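Putative DsbA oxidoreductase SCO1869 (Streptomyces coelicolor A3, PDB 3GL5) is of unconfirmed function but probably acts as a thiol-disulfide oxidoreductase of the DsbA-like thioredoxin family. Local coordinates at residues A[53-56]-A[57-61]; A[148-152]-A[153-157]. All coordinates share one frame; numbering follows the deposited sequence.

Contact 1. Residues A[53-56]-A[57-61]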
loop_
_atom_site.group_PDB
_atom_site.type_symbol
_atom_site.label_atom_id
_atom_site.label_comp_id
_atom_site.label_asym_id
_atom_site.label_seq_id
_atom_site.Cartn_x
_atom_site.Cartn_y
_atom_site.Cartn_z
ATOM N N ASP A 53 20.039 5.058 -24.734
ATOM C CA ASP A 53 19.733 6.322 -25.387
ATOM C C ASP A 53 19.650 7.480 -24.370
ATOM O O ASP A 53 18.572 7.805 -23.863
ATOM C CB ASP A 53 18.438 6.169 -26.195
ATOM C CG ASP A 53 18.177 7.335 -27.116
ATOM O OD1 ASP A 53 19.149 8.019 -27.512
ATOM O OD2 ASP A 53 16.991 7.558 -27.457
ATOM N N VAL A 54 20.801 8.070 -24.048
ATOM C CA VAL A 54 20.897 9.232 -23.143
ATOM C C VAL A 54 21.255 10.462 -23.965
ATOM O O VAL A 54 22.163 10.437 -24.778
ATOM C CB VAL A 54 21.978 9.046 -22.020
ATOM C CG1 VAL A 54 21.799 10.101 -20.881
ATOM C CG2 VAL A 54 21.948 7.634 -21.457
ATOM N N GLN A 55 20.534 11.545 -23.735
ATOM C CA GLN A 55 20.634 12.747 -24.557
ATOM C C GLN A 55 20.755 13.949 -23.619
ATOM O O GLN A 55 20.189 13.919 -22.527
ATOM C CB GLN A 55 19.324 12.878 -25.323
ATOM C CG GLN A 55 19.488 13.181 -26.791
ATOM C CD GLN A 55 18.155 13.442 -27.449
ATOM O OE1 GLN A 55 17.104 13.447 -26.795
ATOM N NE2 GLN A 55 18.184 13.642 -28.761
ATOM N N PRO A 56 21.443 15.028 -24.045
ATOM C CA PRO A 56 21.350 16.249 -23.214
ATOM C C PRO A 56 19.946 16.828 -23.270
ATOM O O PRO A 56 19.333 16.850 -24.340
ATOM C CB PRO A 56 22.358 17.211 -23.843
ATOM C CG PRO A 56 23.197 16.355 -24.794
ATOM C CD PRO A 56 22.353 15.178 -25.193
ATOM N N VAL A 57 19.422 17.264 -22.125
ATOM C CA VAL A 57 18.065 17.819 -22.059
ATOM C C VAL A 57 17.883 18.957 -23.077
ATOM O O VAL A 57 16.863 19.053 -23.764
ATOM C CB VAL A 57 17.697 18.322 -20.612
ATOM C CG1 VAL A 57 16.436 19.190 -20.640
ATOM C CG2 VAL A 57 17.495 17.164 -19.677
ATOM N N LEU A 58 18.893 19.806 -23.184
ATOM C CA LEU A 58 18.740 21.044 -23.926
ATOM C C LEU A 58 18.682 20.753 -25.457
ATOM O O LEU A 58 17.909 21.382 -26.191
ATOM C CB LEU A 58 19.907 21.939 -23.568
ATOM C CG LEU A 58 19.691 23.432 -23.497
ATOM C CD1 LEU A 58 19.787 23.852 -22.025
ATOM C CD2 LEU A 58 20.799 24.028 -24.374
ATOM N N THR A 59 19.472 19.759 -25.885
ATOM C CA THR A 59 19.426 19.162 -27.224
ATOM C C THR A 59 18.050 18.595 -27.532
ATOM O O THR A 59 17.511 18.814 -28.622
ATOM C CB THR A 59 20.471 18.009 -27.356
ATOM O OG1 THR A 59 21.755 18.499 -26.981
ATOM C CG2 THR A 59 20.542 17.459 -28.775
HETATM N N MSE A 60 17.497 17.850 -26.573
HETATM C CA MSE A 60 16.159 17.262 -26.697
HETATM C C MSE A 60 15.092 18.326 -26.929
HETATM O O MSE A 60 14.224 18.165 -27.783
HETATM C CB MSE A 60 15.803 16.435 -25.453
HETATM C CG MSE A 60 14.298 16.215 -25.259
HETATM SE SE MSE A 60 13.870 15.625 -23.443
HETATM C CE MSE A 60 13.085 17.255 -22.753
ATOM N N LEU A 61 15.159 19.413 -26.164
ATOM C CA LEU A 61 14.187 20.498 -26.298
ATOM C C LEU A 61 14.289 21.177 -27.673
ATOM O O LEU A 61 13.306 21.349 -28.383
ATOM C CB LEU A 61 14.351 21.511 -25.165
ATOM C CG LEU A 61 14.032 20.847 -23.822
ATOM C CD1 LEU A 61 14.346 21.757 -22.660
ATOM C CD2 LEU A 61 12.598 20.391 -23.772
#

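Contact 2. Residues A[148-152]-A[153-157]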
loop_
_atom_site.group_PDB
_atom_site.type_symbol
_atom_site.label_atom_id
_atom_site.label_comp_id
_atom_site.label_asym_id
_atom_site.label_seq_id
_atom_site.Cartn_x
_atom_site.Cartn_y
_atom_site.Cartn_z
ATOM N N ALA A 148 20.491 5.222 0.096
ATOM C CA ALA A 148 19.103 5.314 0.557
ATOM C C ALA A 148 18.678 4.237 1.591
ATOM O O ALA A 148 17.510 4.186 1.999
ATOM C CB ALA A 148 18.143 5.307 -0.679
ATOM N N GLY A 149 19.620 3.403 2.034
ATOM C CA GLY A 149 19.309 2.342 2.971
ATOM C C GLY A 149 19.163 0.939 2.397
ATOM O O GLY A 149 19.088 -0.033 3.155
ATOM N N LEU A 150 19.125 0.808 1.073
ATOM C CA LEU A 150 18.908 -0.511 0.472
ATOM C C LEU A 150 20.178 -1.369 0.480
ATOM O O LEU A 150 21.274 -0.836 0.592
ATOM C CB LEU A 150 18.346 -0.379 -0.938
ATOM C CG LEU A 150 16.854 -0.125 -1.041
ATOM C CD1 LEU A 150 16.495 1.302 -0.675
ATOM C CD2 LEU A 150 16.466 -0.349 -2.470
ATOM N N ASP A 151 20.019 -2.686 0.371
ATOM C CA ASP A 151 21.156 -3.636 0.278
ATOM C C ASP A 151 21.666 -3.782 -1.164
ATOM O O ASP A 151 20.874 -3.814 -2.084
ATOM C CB ASP A 151 20.765 -5.024 0.835
ATOM C CG ASP A 151 21.793 -6.119 0.491
ATOM O OD1 ASP A 151 22.718 -6.351 1.289
ATOM O OD2 ASP A 151 21.714 -6.726 -0.598
ATOM N N ALA A 152 22.978 -3.931 -1.338
ATOM C CA ALA A 152 23.654 -3.808 -2.639
ATOM C C ALA A 152 23.653 -5.038 -3.549
ATOM O O ALA A 152 23.405 -4.903 -4.771
ATOM C CB ALA A 152 25.072 -3.351 -2.426
ATOM N N GLU A 153 23.951 -6.208 -2.973
ATOM C CA GLU A 153 23.955 -7.475 -3.717
ATOM C C GLU A 153 22.566 -7.659 -4.319
ATOM O O GLU A 153 22.404 -8.180 -5.430
ATOM C CB GLU A 153 24.280 -8.661 -2.787
ATOM C CG GLU A 153 25.274 -8.362 -1.657
ATOM C CD GLU A 153 25.214 -9.386 -0.513
ATOM O OE1 GLU A 153 24.901 -10.574 -0.758
ATOM O OE2 GLU A 153 25.483 -9.003 0.642
ATOM N N GLU A 154 21.585 -7.198 -3.549
ATOM C CA GLU A 154 20.172 -7.297 -3.816
ATOM C C GLU A 154 19.719 -6.314 -4.885
ATOM O O GLU A 154 18.980 -6.674 -5.816
ATOM C CB GLU A 154 19.538 -6.934 -2.488
ATOM C CG GLU A 154 18.095 -6.614 -2.414
ATOM C CD GLU A 154 17.559 -7.078 -1.080
ATOM O OE1 GLU A 154 17.918 -8.201 -0.673
ATOM O OE2 GLU A 154 16.807 -6.333 -0.423
ATOM N N VAL A 155 20.169 -5.068 -4.758
ATOM C CA VAL A 155 19.802 -4.032 -5.695
ATOM C C VAL A 155 20.329 -4.445 -7.048
ATOM O O VAL A 155 19.666 -4.292 -8.055
ATOM C CB VAL A 155 20.356 -2.676 -5.213
ATOM C CG1 VAL A 155 20.614 -1.725 -6.369
ATOM C CG2 VAL A 155 19.388 -2.075 -4.210
ATOM N N ARG A 156 21.514 -5.039 -7.028
ATOM C CA ARG A 156 22.189 -5.573 -8.197
ATOM C C ARG A 156 21.456 -6.738 -8.833
ATOM O O ARG A 156 21.395 -6.826 -10.075
ATOM C CB ARG A 156 23.606 -6.034 -7.828
ATOM C CG ARG A 156 24.610 -4.917 -7.820
ATOM C CD ARG A 156 25.999 -5.455 -8.067
ATOM N NE ARG A 156 26.971 -4.368 -8.013
ATOM C CZ ARG A 156 27.465 -3.869 -6.884
ATOM N NH1 ARG A 156 27.082 -4.353 -5.707
ATOM N NH2 ARG A 156 28.346 -2.878 -6.925
ATOM N N ALA A 157 20.914 -7.626 -7.997
ATOM C CA ALA A 157 20.080 -8.729 -8.488
ATOM C C ALA A 157 18.847 -8.184 -9.217
ATOM O O ALA A 157 18.501 -8.672 -10.277
ATOM C CB ALA A 157 19.667 -9.655 -7.346
HETATM O O HOH W 1 17.547 -3.656 -0.331
#

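Contact 1. Residues A[53-56]-A[57-61]
Met-60 N donates to Pro-56 O at 3.1 Å, lying in the carbonyl plane with an N-H...O angle of 162°, and this nearly straight bond closes the first turn of helix 57-64. Pro-56 stands at the N-cap, its psi of 138° still extended, and the chain passes into helical angles at Val-57; Leu-61 N then repeats the pattern onto Val-57 O. Over that turn the pyrrolidine ring meets Thr-59 at an oblique angle. The hydroxyl does most of the touching: Thr-59 OG1 is 3.4 Å from Pro-56 CG and equally near CB, while CD lies slightly farther off. With OG1 beside its own backbone N (chi1 -54°), Thr-59 turns the oxygen to the proline, and its methyl comes only loosely near Gln-55. As a proline, the N-cap residue itself offers no side-chain acceptor to the NH groups of the first turn. The two-residue strand 55-56 pairs antiparallel with 96-97, and the chain turns directly from it into the helix, a strand-to-helix junction. Gln-55 runs extended beyond CG and crosses Met-60, a selenomethionine, at about a right angle, its OE1 3.5 Å from Met-60 CB. Val-57, directed away from the proline, packs on Arg-95 and His-97, and the Met-60 side chain also touches His-97.

Contact 2. Residues A[148-152]-A[153-157]
Glu-153, first along the helical segment, brings OE2 to 3.9 Å from Asp-151 OD1, an approach of like charges that is less certain because it holds for one of two modelled conformers. Glu-154 N donates to Asp-151 OD2 at 3.0 Å, although the exact place of that oxygen is less sure. Asp-151 CG lies anti to its own N (chi1 168°), which swings the carboxylate forward over the first turn. The Glu-154 side chain bends back at chi2, and OE2 accepts from a water at 2.8 Å that itself accepts from Asp-151 N; the same oxygen forms a salt bridge with Arg-113. Replacing Glu-154 with an alanine would probably leave Arg-113 without this carboxylate mate and break the water link to Asp-151 N. Val-155 N bonds to Asp-151 O, while its CG2 packs 3.8 Å from Leu-150 CD2, the pair facing Leu-109 of helix 101-111. Arg-156 N reaches Ala-152 O at 2.9 Å; its side chain, extended from CG to NE, brings NH1 near Ala-152 CB, and NH2 forms a salt bridge with Glu-139. A Schellman motif at Gly-149 ends helix 138-147, and two residues later the Asp-151 N-cap starts helix 152-160: a tight helix-to-helix connection within the DsbA-like domain.

How the contacts relate
Contacts 1 and 2 both start a helix, in series along the chain and inside the DsbA-like thioredoxin region, but they do not touch: their centres lie 29 Å apart and their nearest atoms about 18 Å. They begin their helices differently, with a proline at the N-cap in 53-61 and an aspartate in 148-157. Contact 1 lies near bound ions: the side chain of Val-57 is about 4 Å from an acetate, probably from the crystallisation liquor, and about 9 Å from the sodium ion, whose site includes Gly-126, Asn-127, Asp-130 and Arg-132. Neither contains the disulfide-forming Cys-13 and Cys-16 of the thioredoxin-type CxxC motif.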